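Local structure of ketosynthase (Streptomyces sp. MSC090213JE08, 6KXD) at residues A[73-79]-A[142-148]; A[82-87]-A[151-156]; A[169-174]-A[336-342]; A[196-200]-A[231-235]; A[17-21]-A[56-61]. The protein probably catalyses decarboxylative condensation of malonyl-ACP with an acyl thioester, the chain-extending step of the polyketide pathway that makes ishigamide. One frame throughout, in Å; residues are numbered along the deposited sequence.

From the N terminus, interaction 5 closes the first loop, bringing residues 56-61 back to the C-terminal part of strand 10-19. Interactions 1 and 2 follow and cross, since their segments alternate along the chain; both join helix 77-93, or the turn leading into it, to helix 147-156 or its approach. Interaction 3 spans the longest loop, from 169-174 to 336-342, and interaction 4 is nested inside it, pairing strands 191-198 and 234-242. Interaction 4 is the meeting point: helix 77-93 packs on its strands, Asp198 reaches Gly339 of interaction 3, and Thr231 O and the Glu233 carboxylate probably accept from the amides of Cys56 and Val58 in interaction 5. Interactions 1 and 2 touch neither segment of interaction 3.

Interaction 1: A[73-79]-A[142-148]; sequences DDMGRAG and RINAGRL
Two arginines of 142-148 take hold of consecutive backbone carbonyls in 73-79: Arg142 NH1 donates to Asp73 O (3.0 Å) and Arg147 NH1 to Asp74 O (2.8 Å), each oxygen lying near the plane of its guanidinium. The contact thus joins the approaches to two helices of the thiolase-fold N-terminal half, 77-93 and 147-156. Residues 73-74 end a 3-10 segment, Met75 is extended, and Gly76 is the N-cap of helix 77-93; on the other side 142-146 is mostly turn, with Arg147 N bonded to Asn144 O at 3.0 Å. CA atoms come nearest at Met75-Arg142 (5.8 Å) and Gly79-Leu148 (4.9 Å). Arg142 is extended after a p chi1, with Met75 O over one guanidinium face, 3.4 Å from Arg142 CZ; its NE forms a salt bridge with Asp118. Arg147, t at chi1 and chi2 and m at chi3, also forms a salt bridge through NH2 with Asp363 of the neighbouring subunit, so this corner reaches the dimer interface. The Asp74 carboxylate turns instead to Arg154. One water bridges weakly, its O 3.5 Å from Gly76 N and 3.4 Å from Arg142 O. Further along the chain, Leu148 (m, t) packs on the first helical turn: its CD2 lies 4.1 Å from Ala78 CB and 3.5 Å from Gly79 N.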
# COMPACT_ATOMS: atom_id res chain seq x y z
N ASP A 73 -12.32 -14.08 -13.17
CA ASP A 73 -11.43 -14.92 -12.46
C ASP A 73 -10.02 -14.29 -12.38
O ASP A 73 -9.15 -14.87 -11.77
CB ASP A 73 -11.39 -16.33 -13.02
CG ASP A 73 -10.78 -16.46 -14.39
OD1 ASP A 73 -10.25 -15.44 -14.93
OD2 ASP A 73 -10.89 -17.56 -14.94
N ASP A 74 -9.80 -13.14 -13.01
CA ASP A 74 -8.52 -12.44 -12.87
C ASP A 74 -8.48 -11.72 -11.53
O ASP A 74 -7.47 -11.18 -11.15
CB ASP A 74 -8.33 -11.46 -14.02
CG ASP A 74 -7.78 -12.11 -15.27
OD1 ASP A 74 -7.61 -13.34 -15.24
OD2 ASP A 74 -7.48 -11.36 -16.24
N MET A 75 -9.62 -11.64 -10.85
CA MET A 75 -9.73 -10.86 -9.61
C MET A 75 -10.41 -11.72 -8.56
O MET A 75 -11.32 -12.48 -8.91
CB MET A 75 -10.63 -9.65 -9.79
CG MET A 75 -10.20 -8.74 -10.88
SD MET A 75 -11.43 -7.58 -11.35
CE MET A 75 -12.40 -8.54 -12.51
N GLY A 76 -10.03 -11.54 -7.29
CA GLY A 76 -10.89 -11.97 -6.26
C GLY A 76 -11.92 -10.91 -5.98
O GLY A 76 -12.04 -9.90 -6.67
N ARG A 77 -12.65 -11.11 -4.89
CA ARG A 77 -13.73 -10.25 -4.58
C ARG A 77 -13.26 -8.81 -4.36
O ARG A 77 -13.94 -7.86 -4.73
CB ARG A 77 -14.46 -10.84 -3.36
CG ARG A 77 -15.79 -10.18 -3.07
CD ARG A 77 -16.81 -10.32 -4.20
NE ARG A 77 -17.60 -11.54 -4.07
CZ ARG A 77 -18.86 -11.61 -3.63
NH1 ARG A 77 -19.50 -10.54 -3.19
NH2 ARG A 77 -19.47 -12.79 -3.63
N ALA A 78 -12.13 -8.61 -3.68
CA ALA A 78 -11.76 -7.25 -3.38
C ALA A 78 -11.50 -6.49 -4.69
O ALA A 78 -11.87 -5.33 -4.82
CB ALA A 78 -10.56 -7.21 -2.49
N GLY A 79 -10.81 -7.17 -5.61
CA GLY A 79 -10.49 -6.61 -6.94
C GLY A 79 -11.76 -6.30 -7.70
O GLY A 79 -11.90 -5.26 -8.28
N ARG A 142 -3.86 -14.25 -8.57
CA ARG A 142 -4.56 -13.05 -8.33
C ARG A 142 -4.49 -12.57 -6.87
O ARG A 142 -5.22 -11.68 -6.56
CB ARG A 142 -5.98 -13.25 -8.81
CG ARG A 142 -6.86 -14.02 -7.85
CD ARG A 142 -8.13 -14.38 -8.60
NE ARG A 142 -9.10 -14.91 -7.66
CZ ARG A 142 -10.18 -15.59 -8.01
NH1 ARG A 142 -10.32 -15.97 -9.28
NH2 ARG A 142 -11.10 -15.86 -7.11
N ILE A 143 -3.64 -13.17 -6.03
CA ILE A 143 -3.64 -12.91 -4.58
C ILE A 143 -2.79 -11.69 -4.21
O ILE A 143 -2.91 -11.21 -3.12
CB ILE A 143 -3.17 -14.13 -3.76
CG1 ILE A 143 -1.78 -14.60 -4.19
CG2 ILE A 143 -4.21 -15.25 -3.85
CD1 ILE A 143 -1.01 -15.30 -3.13
N ASN A 144 -2.00 -11.17 -5.13
CA ASN A 144 -1.05 -10.09 -4.73
C ASN A 144 -1.77 -8.75 -4.83
O ASN A 144 -2.49 -8.45 -5.80
CB ASN A 144 0.24 -10.17 -5.52
CG ASN A 144 0.97 -11.48 -5.30
OD1 ASN A 144 0.98 -12.01 -4.20
ND2 ASN A 144 1.54 -12.01 -6.36
N ALA A 145 -1.56 -7.91 -3.81
CA ALA A 145 -2.33 -6.73 -3.59
C ALA A 145 -2.17 -5.71 -4.73
O ALA A 145 -3.08 -4.93 -4.95
CB ALA A 145 -1.93 -6.11 -2.26
N GLY A 146 -1.05 -5.75 -5.43
CA GLY A 146 -0.75 -4.81 -6.50
C GLY A 146 -1.81 -4.88 -7.56
O GLY A 146 -2.13 -3.91 -8.23
N ARG A 147 -2.37 -6.08 -7.69
CA ARG A 147 -3.37 -6.31 -8.70
C ARG A 147 -4.63 -5.45 -8.52
O ARG A 147 -5.28 -5.11 -9.50
CB ARG A 147 -3.59 -7.82 -8.78
CG ARG A 147 -4.72 -8.20 -9.73
CD ARG A 147 -4.87 -9.71 -9.78
NE ARG A 147 -3.73 -10.26 -10.47
CZ ARG A 147 -3.76 -10.88 -11.63
NH1 ARG A 147 -4.91 -11.17 -12.21
NH2 ARG A 147 -2.61 -11.26 -12.15
N LEU A 148 -5.00 -5.05 -7.29
CA LEU A 148 -6.17 -4.28 -7.06
C LEU A 148 -6.16 -2.98 -7.85
O LEU A 148 -7.22 -2.49 -8.22
CB LEU A 148 -6.31 -3.93 -5.59
CG LEU A 148 -6.43 -5.11 -4.63
CD1 LEU A 148 -6.65 -4.60 -3.22
CD2 LEU A 148 -7.56 -6.04 -5.05
O HOH W 1 -7.49 -9.16 -7.19

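Interaction 2: A[82-87]-A[151-156]; sequences AVAAAR and VIAREL
Both segments are helical, 82-87 regular throughout, their axes 9.2 Å apart at closest and crossing at -49° with N-to-C directions 49° apart. Val83 and Ile152 sit where the backbones are closest (CA-CA 5.1 Å); by Arg87 and Leu156 the CA atoms are 7.3 Å apart. Val83 (t) wedges in with CG2 3.3 Å from Val151 CG2 and CG1 3.4 Å from Glu155 CG. Ala86 CB rests on Ile152 CG2 at 3.7 Å. Contacting residues spaced four apart (Ala82/Ala86, Val83/Arg87, Val151/Glu155 and Ile152/Leu156) and this crossing angle are consistent with ridges-into-grooves packing of i±4 rows. The pair covers the sheet of the N-terminal thiolase-fold half: Ala82 touches strand 191-198 and Ile152 (m, t) strand 105-110. Arg87 (t, p, p) curls back so that NH2 makes a buried salt bridge with Glu155 OE2 (2.7 Å), while Leu156 CD2 lies over its guanidinium, 3.8 Å from Arg87 NH1. Arg87 also pairs with Glu97, and the Glu155 carboxylate receives the backbone amides of His68, His69 and Val70.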
# COMPACT_ATOMS: atom_id res chain seq x y z
N ALA A 82 -13.18 -3.22 -6.33
CA ALA A 82 -12.38 -2.06 -6.65
C ALA A 82 -12.76 -1.57 -8.06
O ALA A 82 -13.02 -0.37 -8.29
CB ALA A 82 -10.93 -2.43 -6.59
N VAL A 83 -12.82 -2.55 -8.96
CA VAL A 83 -13.07 -2.28 -10.39
C VAL A 83 -14.49 -1.73 -10.53
O VAL A 83 -14.70 -0.72 -11.22
CB VAL A 83 -12.84 -3.55 -11.24
CG1 VAL A 83 -13.24 -3.32 -12.69
CG2 VAL A 83 -11.40 -4.03 -11.22
N ALA A 84 -15.47 -2.37 -9.88
CA ALA A 84 -16.86 -1.89 -9.93
C ALA A 84 -16.96 -0.44 -9.41
O ALA A 84 -17.54 0.39 -10.07
CB ALA A 84 -17.76 -2.85 -9.19
N ALA A 85 -16.38 -0.12 -8.23
CA ALA A 85 -16.44 1.19 -7.72
C ALA A 85 -15.72 2.17 -8.65
O ALA A 85 -16.13 3.34 -8.75
CB ALA A 85 -15.85 1.24 -6.32
N ALA A 86 -14.61 1.74 -9.26
CA ALA A 86 -13.88 2.59 -10.16
C ALA A 86 -14.77 2.95 -11.36
O ALA A 86 -14.83 4.12 -11.72
CB ALA A 86 -12.63 1.91 -10.62
N ARG A 87 -15.40 1.93 -11.95
CA ARG A 87 -16.38 2.12 -13.07
C ARG A 87 -17.39 3.18 -12.62
O ARG A 87 -17.52 4.21 -13.22
CB ARG A 87 -16.97 0.78 -13.48
CG ARG A 87 -18.15 0.86 -14.44
CD ARG A 87 -17.72 1.24 -15.83
NE ARG A 87 -16.95 0.18 -16.48
CZ ARG A 87 -16.25 0.38 -17.59
NH1 ARG A 87 -16.29 1.56 -18.17
NH2 ARG A 87 -15.47 -0.57 -18.07
N VAL A 151 -5.85 -3.87 -12.12
CA VAL A 151 -7.06 -4.34 -12.82
C VAL A 151 -7.97 -3.17 -13.18
O VAL A 151 -8.73 -3.31 -14.13
CB VAL A 151 -7.87 -5.39 -12.06
CG1 VAL A 151 -7.16 -6.72 -12.05
CG2 VAL A 151 -8.23 -4.90 -10.67
N ILE A 152 -8.00 -2.11 -12.37
CA ILE A 152 -8.77 -0.94 -12.68
C ILE A 152 -8.25 -0.37 -13.99
O ILE A 152 -9.06 0.03 -14.83
CB ILE A 152 -8.71 0.12 -11.59
CG1 ILE A 152 -9.41 -0.40 -10.33
CG2 ILE A 152 -9.29 1.43 -12.11
CD1 ILE A 152 -9.21 0.44 -9.13
N ALA A 153 -6.92 -0.29 -14.12
CA ALA A 153 -6.36 0.28 -15.33
C ALA A 153 -6.79 -0.59 -16.51
O ALA A 153 -7.11 -0.08 -17.63
CB ALA A 153 -4.86 0.43 -15.25
N ARG A 154 -6.73 -1.89 -16.30
CA ARG A 154 -7.11 -2.86 -17.32
C ARG A 154 -8.56 -2.64 -17.75
O ARG A 154 -8.88 -2.57 -18.94
CB ARG A 154 -6.92 -4.29 -16.82
CG ARG A 154 -5.46 -4.71 -16.79
CD ARG A 154 -5.31 -6.17 -16.42
NE ARG A 154 -5.97 -7.03 -17.38
CZ ARG A 154 -6.29 -8.31 -17.12
NH1 ARG A 154 -5.91 -8.84 -15.97
NH2 ARG A 154 -6.96 -9.02 -18.00
N GLU A 155 -9.46 -2.59 -16.78
CA GLU A 155 -10.90 -2.45 -17.06
C GLU A 155 -11.22 -1.10 -17.75
O GLU A 155 -12.06 -1.04 -18.67
CB GLU A 155 -11.66 -2.58 -15.75
CG GLU A 155 -13.14 -2.36 -15.90
CD GLU A 155 -13.88 -3.38 -16.76
OE1 GLU A 155 -13.31 -4.45 -17.06
OE2 GLU A 155 -15.05 -3.08 -17.13
N LEU A 156 -10.56 -0.02 -17.33
CA LEU A 156 -10.88 1.28 -17.87
C LEU A 156 -10.01 1.62 -19.09
O LEU A 156 -10.17 2.72 -19.65
CB LEU A 156 -10.77 2.33 -16.77
CG LEU A 156 -11.73 2.09 -15.61
CD1 LEU A 156 -11.55 3.14 -14.55
CD2 LEU A 156 -13.16 2.04 -16.12

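Interaction 3: A[169-174]-A[336-342]; sequences ACAAGN and HSMGAAS
Ser342, in the first turn of helix 341-355, has the most surface covered here, followed by Cys170 and Gly339. With chi1 p, Ser342 points its hydroxyl at the start of helix 172-185: OG donates to Cys170 O (2.9 Å) and accepts from Asn174 N (3.0 Å), tying the beginnings of the two helices together. The Gly173 and Ser342 CA atoms are 4.7 Å apart, and a side chain on Gly173 would collide with the Ser342 hydroxyl. Cys170 lies in a short 3-10 turn after Ala169, whose phi is positive (53/-125), and comes 4.9 Å from Met338 by CA. Its chi1, off-well at -32°, brings SG to the edge of the His336 ring, 3.2 Å from His336 NE2, with His336 chi1 at t. Gly339 CA makes a CA-H...O contact with Ala169 O (3.5 Å), and its amide binds Asp198 OD2. Asn174 turns its amide group to Asn390. Cys170 also touches His301, and one cysteine at a helix start with two histidines is consistent with the Cys-His-His active site of beta-ketoacyl synthases, in which the cysteine carries the acyl chain.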
# COMPACT_ATOMS: atom_id res chain seq x y z
N ALA A 169 -3.63 -0.70 5.50
CA ALA A 169 -4.80 -1.24 6.20
C ALA A 169 -5.94 -0.21 6.33
O ALA A 169 -6.44 0.32 5.33
CB ALA A 169 -4.33 -1.84 7.49
N CYS A 170 -6.43 0.07 7.55
CA CYS A 170 -7.63 0.91 7.69
C CYS A 170 -7.42 2.34 7.22
O CYS A 170 -8.42 3.06 6.87
CB CYS A 170 -8.07 1.02 9.14
SG CYS A 170 -7.67 -0.50 9.99
N ALA A 171 -6.15 2.76 7.15
CA ALA A 171 -5.86 4.10 6.76
C ALA A 171 -5.64 4.19 5.25
O ALA A 171 -5.44 5.25 4.74
CB ALA A 171 -4.64 4.60 7.50
N ALA A 172 -5.72 3.05 4.56
CA ALA A 172 -5.18 2.97 3.21
C ALA A 172 -5.98 3.88 2.27
O ALA A 172 -5.42 4.54 1.43
CB ALA A 172 -5.13 1.53 2.78
N GLY A 173 -7.31 3.96 2.44
CA GLY A 173 -8.13 4.86 1.61
C GLY A 173 -7.69 6.32 1.68
O GLY A 173 -7.54 6.95 0.71
N ASN A 174 -7.45 6.82 2.88
CA ASN A 174 -7.00 8.16 3.11
C ASN A 174 -5.58 8.35 2.55
O ASN A 174 -5.28 9.39 1.97
CB ASN A 174 -7.00 8.51 4.59
CG ASN A 174 -8.29 9.13 5.06
OD1 ASN A 174 -9.19 9.35 4.24
ND2 ASN A 174 -8.41 9.33 6.37
N HIS A 336 -16.37 -2.47 9.98
CA HIS A 336 -15.00 -2.09 9.68
C HIS A 336 -14.65 -2.69 8.32
O HIS A 336 -14.33 -3.88 8.26
CB HIS A 336 -14.06 -2.55 10.79
CG HIS A 336 -12.69 -1.99 10.64
ND1 HIS A 336 -12.26 -1.41 9.45
CD2 HIS A 336 -11.67 -1.91 11.51
CE1 HIS A 336 -11.01 -1.00 9.60
NE2 HIS A 336 -10.61 -1.31 10.86
N SER A 337 -14.70 -1.87 7.27
CA SER A 337 -14.52 -2.36 5.89
C SER A 337 -13.04 -2.33 5.49
O SER A 337 -12.71 -2.28 4.31
CB SER A 337 -15.39 -1.61 4.94
OG SER A 337 -15.11 -0.22 4.94
N MET A 338 -12.16 -2.37 6.49
CA MET A 338 -10.74 -2.61 6.32
C MET A 338 -10.18 -1.56 5.34
O MET A 338 -10.31 -0.33 5.55
CB MET A 338 -10.54 -4.06 5.89
CG MET A 338 -11.11 -5.09 6.86
SD MET A 338 -10.60 -4.74 8.60
CE MET A 338 -11.64 -5.94 9.43
N GLY A 339 -9.57 -2.00 4.25
CA GLY A 339 -8.91 -1.07 3.35
C GLY A 339 -9.89 -0.11 2.73
O GLY A 339 -9.53 1.02 2.37
N ALA A 340 -11.16 -0.50 2.69
CA ALA A 340 -12.17 0.39 2.13
C ALA A 340 -12.61 1.45 3.14
O ALA A 340 -13.30 2.41 2.78
CB ALA A 340 -13.34 -0.42 1.66
N ALA A 341 -12.27 1.25 4.42
CA ALA A 341 -12.96 1.98 5.46
C ALA A 341 -12.78 3.47 5.28
O ALA A 341 -13.77 4.17 5.20
CB ALA A 341 -12.56 1.52 6.82
N SER A 342 -11.54 3.95 5.15
CA SER A 342 -11.32 5.36 5.09
C SER A 342 -11.77 5.94 3.74
O SER A 342 -12.04 7.10 3.67
CB SER A 342 -9.87 5.74 5.43
OG SER A 342 -8.92 4.97 4.71

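Interaction 4: A[196-200]-A[231-235]; sequences GADAV and TGEGA
This is an antiparallel pairing between the C-terminal end of strand 191-198 and the start of strand 234-242, deep in the core sheet of the N-terminal thiolase-fold half. Asp198 and Gly234 form the hydrogen-bonded pair, with Asp198 N to Gly234 O at 3.0 Å and Gly234 N to Asp198 O at 2.9 Å. The adjoining pair, Ala197 with Ala235, is non-hydrogen-bonded and tight, 4.0 Å between CA atoms and 3.9 Å between CB atoms; CA-H...O contacts run from Ala235 CA to Gly196 O (3.1 Å) and from Ala197 CA to Gly234 O (3.2 Å). Gly234 adopts 129/-169, a conformation that calls for glycine. Beyond the strands a side chain continues the pairing: Glu233 (p, t) accepts from Val200 N at OE1 (2.7 Å). The same carboxylate meets Arg44 through OE1, and Tyr81 OH and Val58 N through OE2. Val200 (t) sets CG2 3.4 Å from Gly232 O. Asp198 points to the sheet face away from the two alanines; OD1 accepts from Ala199 N (3.2 Å), and OD2 takes the amides of Thr112, Asp113 and Gly339. In the sheet, strand 105-110 flanks 191-198 and strand 10-19 flanks 234-242, while helix 77-93 lies against the alanine face, Ala82 on Ala197 and Ala85 on Ala235.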
# COMPACT_ATOMS: atom_id res chain seq x y z
N GLY A 196 -10.06 2.58 -1.78
CA GLY A 196 -9.73 1.38 -1.08
C GLY A 196 -10.80 0.35 -1.29
O GLY A 196 -11.90 0.69 -1.72
N ALA A 197 -10.41 -0.88 -1.05
CA ALA A 197 -11.20 -2.05 -1.35
C ALA A 197 -10.75 -3.17 -0.44
O ALA A 197 -9.55 -3.33 -0.21
CB ALA A 197 -10.97 -2.47 -2.78
N ASP A 198 -11.70 -3.97 0.05
CA ASP A 198 -11.39 -5.17 0.72
C ASP A 198 -12.59 -6.11 0.65
O ASP A 198 -13.68 -5.69 0.30
CB ASP A 198 -11.07 -4.92 2.19
CG ASP A 198 -9.72 -5.51 2.53
OD1 ASP A 198 -9.53 -6.75 2.31
OD2 ASP A 198 -8.89 -4.69 2.91
N ALA A 199 -12.35 -7.38 0.97
CA ALA A 199 -13.38 -8.37 0.93
C ALA A 199 -13.35 -9.13 2.24
O ALA A 199 -12.30 -9.50 2.73
CB ALA A 199 -13.16 -9.30 -0.23
N VAL A 200 -14.56 -9.43 2.75
CA VAL A 200 -14.69 -10.24 3.95
C VAL A 200 -13.96 -11.56 3.76
O VAL A 200 -14.00 -12.23 2.71
CB VAL A 200 -16.17 -10.40 4.34
CG1 VAL A 200 -16.39 -11.59 5.27
CG2 VAL A 200 -16.69 -9.11 4.96
N THR A 231 -16.42 -7.09 11.04
CA THR A 231 -15.61 -7.06 9.80
C THR A 231 -16.54 -6.75 8.63
O THR A 231 -17.73 -7.13 8.62
CB THR A 231 -14.86 -8.37 9.59
OG1 THR A 231 -15.79 -9.40 9.31
CG2 THR A 231 -14.02 -8.79 10.77
N GLY A 232 -16.02 -5.96 7.70
CA GLY A 232 -16.73 -5.41 6.61
C GLY A 232 -15.90 -5.52 5.34
O GLY A 232 -14.89 -6.21 5.31
N GLU A 233 -16.44 -4.93 4.28
CA GLU A 233 -15.85 -5.02 3.01
C GLU A 233 -16.49 -3.99 2.09
O GLU A 233 -17.38 -3.24 2.46
CB GLU A 233 -16.02 -6.42 2.45
CG GLU A 233 -17.49 -6.85 2.28
CD GLU A 233 -17.68 -8.09 1.45
OE1 GLU A 233 -16.74 -8.89 1.33
OE2 GLU A 233 -18.78 -8.23 0.89
N GLY A 234 -15.98 -3.96 0.86
CA GLY A 234 -16.49 -3.06 -0.11
C GLY A 234 -15.38 -2.28 -0.78
O GLY A 234 -14.25 -2.61 -0.67
N ALA A 235 -15.77 -1.26 -1.52
CA ALA A 235 -14.81 -0.42 -2.18
C ALA A 235 -15.39 0.98 -2.27
O ALA A 235 -16.59 1.19 -2.51
CB ALA A 235 -14.50 -0.99 -3.54

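Interaction 5: A[17-21]-A[56-61]; sequences VISSI and CEVPDF
An ST turn follows Ile18 at the C-terminal part of strand 10-19, Ser19 OG accepting from Ile21 N at 3.1 Å and also hydrogen-bonding Gly22 O; the loop after strand 54-55 packs against it, next to strand 234-242 in the thiolase-fold core sheet. Residues 56-61 have no regular secondary structure and run at 139° to 18-20; the CA atoms of Ser20 and Val58 are nearest, 4.3 Å apart. The segments share no direct hydrogen bond. Apolar contacts serve instead: Ile18 CG2 meets Val58 CG2 at 3.7 Å, and Ile18 CD1, placed by m, m rotamers, reaches Phe61 CE1 at 3.8 Å. Phe61 (chi1 t) swings back to stack edge-to-face with Tyr81 of helix 77-93, which also touches Ile18 and Val58. Val58 N binds Glu233, and Arg40 joins the two backbones by bonding both Ser20 O and Glu57 O. Ser20 CB nestles 3.3 Å from both Cys56 O and Glu57 O. One water bridges the segments, 3.0 Å from Ser20 OG and 2.7 Å from Cys56 O.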
# COMPACT_ATOMS: atom_id res chain seq x y z
N VAL A 17 -19.06 3.56 -5.18
CA VAL A 17 -19.32 2.92 -3.88
C VAL A 17 -19.95 1.54 -4.08
O VAL A 17 -21.01 1.44 -4.72
CB VAL A 17 -20.24 3.78 -2.99
CG1 VAL A 17 -20.50 3.06 -1.66
CG2 VAL A 17 -19.72 5.18 -2.76
N ILE A 18 -19.32 0.54 -3.48
CA ILE A 18 -19.79 -0.79 -3.23
C ILE A 18 -19.72 -0.98 -1.73
O ILE A 18 -18.64 -1.10 -1.20
CB ILE A 18 -18.92 -1.87 -3.89
CG1 ILE A 18 -18.82 -1.75 -5.41
CG2 ILE A 18 -19.41 -3.24 -3.47
CD1 ILE A 18 -19.99 -2.33 -6.13
N SER A 19 -20.86 -1.04 -1.04
CA SER A 19 -20.80 -1.06 0.42
C SER A 19 -21.94 -1.91 0.96
O SER A 19 -22.92 -2.20 0.24
CB SER A 19 -20.86 0.34 0.99
OG SER A 19 -22.20 0.74 1.24
N SER A 20 -21.81 -2.23 2.24
CA SER A 20 -22.74 -3.03 2.99
C SER A 20 -24.06 -2.27 3.19
O SER A 20 -25.00 -2.92 3.57
CB SER A 20 -22.13 -3.48 4.30
OG SER A 20 -21.87 -2.36 5.12
N ILE A 21 -24.10 -0.94 2.96
CA ILE A 21 -25.29 -0.12 3.15
C ILE A 21 -25.74 0.53 1.83
O ILE A 21 -26.54 1.50 1.86
CB ILE A 21 -25.10 0.95 4.24
CG1 ILE A 21 -24.16 2.09 3.83
CG2 ILE A 21 -24.67 0.27 5.53
CD1 ILE A 21 -24.12 3.23 4.80
N CYS A 56 -20.38 -7.37 7.93
CA CYS A 56 -21.05 -6.39 7.14
C CYS A 56 -20.68 -6.61 5.68
O CYS A 56 -19.95 -5.79 5.09
CB CYS A 56 -20.72 -4.97 7.55
SG CYS A 56 -21.36 -4.57 9.21
N GLU A 57 -21.18 -7.71 5.12
CA GLU A 57 -20.93 -8.05 3.75
C GLU A 57 -21.72 -7.14 2.82
O GLU A 57 -22.72 -6.51 3.20
CB GLU A 57 -21.31 -9.49 3.44
CG GLU A 57 -20.31 -10.49 3.90
CD GLU A 57 -20.73 -11.91 3.60
OE1 GLU A 57 -21.77 -12.07 2.92
OE2 GLU A 57 -20.03 -12.85 4.02
N VAL A 58 -21.21 -7.06 1.58
CA VAL A 58 -21.96 -6.51 0.50
C VAL A 58 -22.93 -7.62 0.10
O VAL A 58 -22.54 -8.75 -0.21
CB VAL A 58 -21.09 -6.04 -0.67
CG1 VAL A 58 -21.91 -5.74 -1.92
CG2 VAL A 58 -20.28 -4.81 -0.29
N PRO A 59 -24.24 -7.35 0.16
CA PRO A 59 -25.24 -8.43 0.08
C PRO A 59 -25.42 -9.05 -1.32
O PRO A 59 -25.43 -10.29 -1.45
CB PRO A 59 -26.50 -7.71 0.59
CG PRO A 59 -26.33 -6.30 0.16
CD PRO A 59 -24.85 -6.03 0.35
N ASP A 60 -25.53 -8.20 -2.35
CA ASP A 60 -26.06 -8.63 -3.64
C ASP A 60 -25.24 -8.03 -4.79
O ASP A 60 -25.79 -7.43 -5.71
CB ASP A 60 -27.55 -8.30 -3.75
CG ASP A 60 -28.46 -9.29 -3.03
OD1 ASP A 60 -28.18 -10.51 -3.09
OD2 ASP A 60 -29.45 -8.83 -2.42
N PHE A 61 -23.93 -8.29 -4.75
CA PHE A 61 -23.00 -7.77 -5.70
C PHE A 61 -23.15 -8.46 -7.06
O PHE A 61 -23.04 -9.67 -7.16
CB PHE A 61 -21.57 -7.99 -5.18
CG PHE A 61 -20.50 -7.56 -6.14
CD1 PHE A 61 -20.45 -6.26 -6.59
CD2 PHE A 61 -19.50 -8.45 -6.51
CE1 PHE A 61 -19.44 -5.85 -7.46
CE2 PHE A 61 -18.50 -8.03 -7.38
CZ PHE A 61 -18.47 -6.74 -7.83
O HOH W 2 -19.03 -3.29 5.31